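Local coordinates for protein probable porin (Pseudomonas aeruginosa, PDB 4FSP) that probably forms an outer-membrane beta-barrel channel of the OprD porin family through which small solutes pass, at residues F306-D311 with E396-L401. Residues are numbered along the deposited sequence; the frame is centred on the assembly and turned at random.
Sequences FGQYND and ENRLYL
Q308 brings its carboxamide NE2 up to one oxygen of E396, OE2, with the two side chains crossing obliquely. CG of Q308 is anti to the backbone N (chi1 180°) and the chain runs on extended beyond it; CG itself lies 3.4 Å from E396 OE2. Q308 NE2 donates a nearly straight hydrogen bond to E396 OE2 at 2.7 Å, meeting the anti lone pair. Amide and carboxylate are nearly coplanar, 28° apart. A second donor reaches the same oxygen from above the carboxylate plane: R398 NE forms a salt bridge with E396 OE2 at 2.8 Å. R398 also brings its CD to 3.8 Å from Q308 NE2. The other carboxylate oxygen, E396 OE1, pairs with R36 of strand 24-38, so the acid sits between two arginines and probably stays ionised. A water joins the two segments, lying 2.6 Å from Q308 O and also near E396 OE2. It accepts from R398 NH2. Beside it, Y309 rests on R36. The backbone N-H groups of Q308 and Y309 bond to D362 and E360. The contact thus ties an inward-folded loop to charged side chains on the barrel wall, consistent with the constricted, arginine-lined channel of OprD-family porins.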
ATOM      1  N   PHE A 306       4.895   0.900   9.984  1.00 25.02           N
ATOM      2  CA  PHE A 306       3.559   0.327   9.870  1.00 26.80           C
ATOM      3  C   PHE A 306       3.759  -1.162   9.870  1.00 26.41           C
ATOM      4  O   PHE A 306       4.441  -1.696   8.992  1.00 28.11           O
ATOM      5  CB  PHE A 306       2.895   0.767   8.561  1.00 30.80           C
ATOM      6  CG  PHE A 306       1.700  -0.062   8.175  1.00 31.33           C
ATOM      7  CD1 PHE A 306       0.591  -0.146   9.008  1.00 31.07           C
ATOM      8  CD2 PHE A 306       1.680  -0.745   6.970  1.00 27.87           C
ATOM      9  CE1 PHE A 306      -0.505  -0.915   8.652  1.00 32.41           C
ATOM     10  CE2 PHE A 306       0.589  -1.505   6.606  1.00 23.74           C
ATOM     11  CZ  PHE A 306      -0.510  -1.593   7.447  1.00 24.21           C
ATOM     12  N   GLY A 307       3.199  -1.841  10.864  1.00 26.82           N
ATOM     13  CA  GLY A 307       3.407  -3.276  10.974  1.00 24.56           C
ATOM     14  C   GLY A 307       2.235  -4.082  10.438  1.00 33.30           C
ATOM     15  O   GLY A 307       1.395  -3.571   9.670  1.00 36.75           O
ATOM     16  N   GLN A 308       2.182  -5.347  10.839  1.00 30.34           N
ATOM     17  CA  GLN A 308       1.095  -6.238  10.445  1.00 31.85           C
ATOM     18  C   GLN A 308      -0.200  -5.778  11.104  1.00 30.82           C
ATOM     19  O   GLN A 308      -1.278  -5.957  10.546  1.00 34.55           O
ATOM     20  CB  GLN A 308       1.420  -7.696  10.822  1.00 25.16           C
ATOM     21  CG  GLN A 308       0.337  -8.730  10.455  1.00 27.17           C
ATOM     22  CD  GLN A 308       0.700 -10.157  10.879  1.00 33.34           C
ATOM     23  OE1 GLN A 308       1.876 -10.549  10.859  1.00 35.04           O
ATOM     24  NE2 GLN A 308      -0.316 -10.941  11.265  1.00 32.47           N
ATOM     25  N   TYR A 309      -0.097  -5.158  12.279  1.00 30.27           N
ATOM     26  CA  TYR A 309      -1.297  -4.721  12.991  1.00 29.49           C
ATOM     27  C   TYR A 309      -1.346  -3.208  13.240  1.00 39.56           C
ATOM     28  O   TYR A 309      -2.341  -2.553  12.926  1.00 42.15           O
ATOM     29  CB  TYR A 309      -1.439  -5.459  14.324  1.00 29.37           C
ATOM     30  CG  TYR A 309      -2.687  -5.068  15.075  1.00 36.55           C
ATOM     31  CD1 TYR A 309      -3.944  -5.423  14.600  1.00 41.71           C
ATOM     32  CD2 TYR A 309      -2.615  -4.342  16.255  1.00 36.11           C
ATOM     33  CE1 TYR A 309      -5.098  -5.064  15.283  1.00 46.03           C
ATOM     34  CE2 TYR A 309      -3.761  -3.979  16.945  1.00 37.41           C
ATOM     35  CZ  TYR A 309      -5.000  -4.342  16.455  1.00 46.06           C
ATOM     36  OH  TYR A 309      -6.139  -3.984  17.145  1.00 44.63           O
ATOM     37  N   ASN A 310      -0.290  -2.654  13.824  1.00 31.25           N
ATOM     38  CA  ASN A 310      -0.346  -1.266  14.288  1.00 32.73           C
ATOM     39  C   ASN A 310       0.389  -0.335  13.344  1.00 28.38           C
ATOM     40  O   ASN A 310       1.306  -0.758  12.625  1.00 29.31           O
ATOM     41  CB  ASN A 310       0.229  -1.130  15.704  1.00 33.47           C
ATOM     42  CG  ASN A 310      -0.023   0.248  16.314  1.00 38.97           C
ATOM     43  OD1 ASN A 310      -1.160   0.742  16.321  1.00 35.65           O
ATOM     44  ND2 ASN A 310       1.039   0.872  16.833  1.00 28.47           N
ATOM     45  N   ASP A 311      -0.004   0.934  13.357  1.00 28.51           N
ATOM     46  CA  ASP A 311       0.587   1.921  12.450  1.00 29.43           C
ATOM     47  C   ASP A 311       1.361   2.998  13.210  1.00 24.33           C
ATOM     48  O   ASP A 311       1.898   3.928  12.614  1.00 25.09           O
ATOM     49  CB  ASP A 311      -0.502   2.553  11.580  1.00 24.85           C
ATOM     50  CG  ASP A 311      -1.602   3.211  12.402  1.00 29.89           C
ATOM     51  OD1 ASP A 311      -1.493   3.239  13.647  1.00 30.44           O
ATOM     52  OD2 ASP A 311      -2.582   3.713  11.801  1.00 25.30           O
ATOM     53  N   GLU A 396      -1.684 -12.347  16.501  1.00 44.33           N
ATOM     54  CA  GLU A 396      -2.332 -12.607  15.215  1.00 41.29           C
ATOM     55  C   GLU A 396      -1.490 -13.437  14.254  1.00 37.88           C
ATOM     56  O   GLU A 396      -0.276 -13.244  14.149  1.00 46.26           O
ATOM     57  CB  GLU A 396      -2.707 -11.278  14.548  1.00 45.11           C
ATOM     58  CG  GLU A 396      -3.404 -11.420  13.204  1.00 54.03           C
ATOM     59  CD  GLU A 396      -3.557 -10.087  12.503  1.00 49.42           C
ATOM     60  OE1 GLU A 396      -4.538  -9.378  12.807  1.00 48.13           O
ATOM     61  OE2 GLU A 396      -2.693  -9.737  11.662  1.00 46.85           O
ATOM     62  N   ASN A 397      -2.146 -14.359  13.561  1.00 39.15           N
ATOM     63  CA  ASN A 397      -1.519 -15.102  12.473  1.00 43.54           C
ATOM     64  C   ASN A 397      -2.285 -14.950  11.177  1.00 41.85           C
ATOM     65  O   ASN A 397      -3.511 -15.020  11.165  1.00 49.78           O
ATOM     66  CB  ASN A 397      -1.440 -16.585  12.808  1.00 41.54           C
ATOM     67  CG  ASN A 397      -0.366 -16.883  13.813  1.00 51.40           C
ATOM     68  OD1 ASN A 397       0.787 -17.128  13.458  1.00 57.22           O
ATOM     69  ND2 ASN A 397      -0.729 -16.850  15.083  1.00 50.47           N
ATOM     70  N   ARG A 398      -1.557 -14.744  10.085  1.00 37.61           N
ATOM     71  CA  ARG A 398      -2.148 -14.763   8.756  1.00 37.08           C
ATOM     72  C   ARG A 398      -1.372 -15.740   7.898  1.00 39.84           C
ATOM     73  O   ARG A 398      -0.134 -15.779   7.937  1.00 40.52           O
ATOM     74  CB  ARG A 398      -2.107 -13.375   8.122  1.00 35.33           C
ATOM     75  CG  ARG A 398      -3.083 -12.393   8.735  1.00 39.50           C
ATOM     76  CD  ARG A 398      -2.732 -10.989   8.306  1.00 41.58           C
ATOM     77  NE  ARG A 398      -3.515  -9.962   8.988  1.00 44.85           N
ATOM     78  CZ  ARG A 398      -4.578  -9.367   8.460  1.00 52.84           C
ATOM     79  NH1 ARG A 398      -5.000  -9.708   7.247  1.00 52.67           N
ATOM     80  NH2 ARG A 398      -5.222  -8.437   9.150  1.00 54.72           N
ATOM     81  N   LEU A 399      -2.117 -16.520   7.127  1.00 35.12           N
ATOM     82  CA  LEU A 399      -1.578 -17.592   6.301  1.00 43.78           C
ATOM     83  C   LEU A 399      -2.100 -17.409   4.894  1.00 47.05           C
ATOM     84  O   LEU A 399      -3.297 -17.181   4.687  1.00 50.31           O
ATOM     85  CB  LEU A 399      -2.040 -18.956   6.830  1.00 47.86           C
ATOM     86  CG  LEU A 399      -1.244 -19.539   7.993  1.00 56.15           C
ATOM     87  CD1 LEU A 399      -1.966 -20.739   8.591  1.00 57.38           C
ATOM     88  CD2 LEU A 399       0.135 -19.934   7.503  1.00 56.61           C
ATOM     89  N   TYR A 400      -1.203 -17.496   3.922  1.00 51.41           N
ATOM     90  CA  TYR A 400      -1.595 -17.306   2.539  1.00 44.46           C
ATOM     91  C   TYR A 400      -1.014 -18.433   1.719  1.00 44.65           C
ATOM     92  O   TYR A 400       0.186 -18.720   1.793  1.00 47.78           O
ATOM     93  CB  TYR A 400      -1.079 -15.975   1.988  1.00 40.38           C
ATOM     94  CG  TYR A 400      -1.350 -14.762   2.846  1.00 43.52           C
ATOM     95  CD1 TYR A 400      -0.509 -14.434   3.901  1.00 46.73           C
ATOM     96  CD2 TYR A 400      -2.426 -13.919   2.580  1.00 38.72           C
ATOM     97  CE1 TYR A 400      -0.740 -13.308   4.690  1.00 45.86           C
ATOM     98  CE2 TYR A 400      -2.665 -12.793   3.362  1.00 42.81           C
ATOM     99  CZ  TYR A 400      -1.817 -12.491   4.415  1.00 45.20           C
ATOM    100  OH  TYR A 400      -2.048 -11.375   5.196  1.00 42.11           O
ATOM    101  N   LEU A 401      -1.886 -19.067   0.949  1.00 44.04           N
ATOM    102  CA  LEU A 401      -1.500 -20.024  -0.060  1.00 44.66           C
ATOM    103  C   LEU A 401      -1.850 -19.356  -1.378  1.00 41.24           C
ATOM    104  O   LEU A 401      -3.007 -19.015  -1.604  1.00 46.43           O
ATOM    105  CB  LEU A 401      -2.323 -21.296   0.110  1.00 52.33           C
ATOM    106  CG  LEU A 401      -1.852 -22.536  -0.644  1.00 55.95           C
ATOM    107  CD1 LEU A 401      -0.363 -22.687  -0.478  1.00 56.84           C
ATOM    108  CD2 LEU A 401      -2.568 -23.760  -0.091  1.00 59.44           C
TER
HETATM  109  O   HOH W   1      -3.448  -7.111  11.283  1.00 43.62           O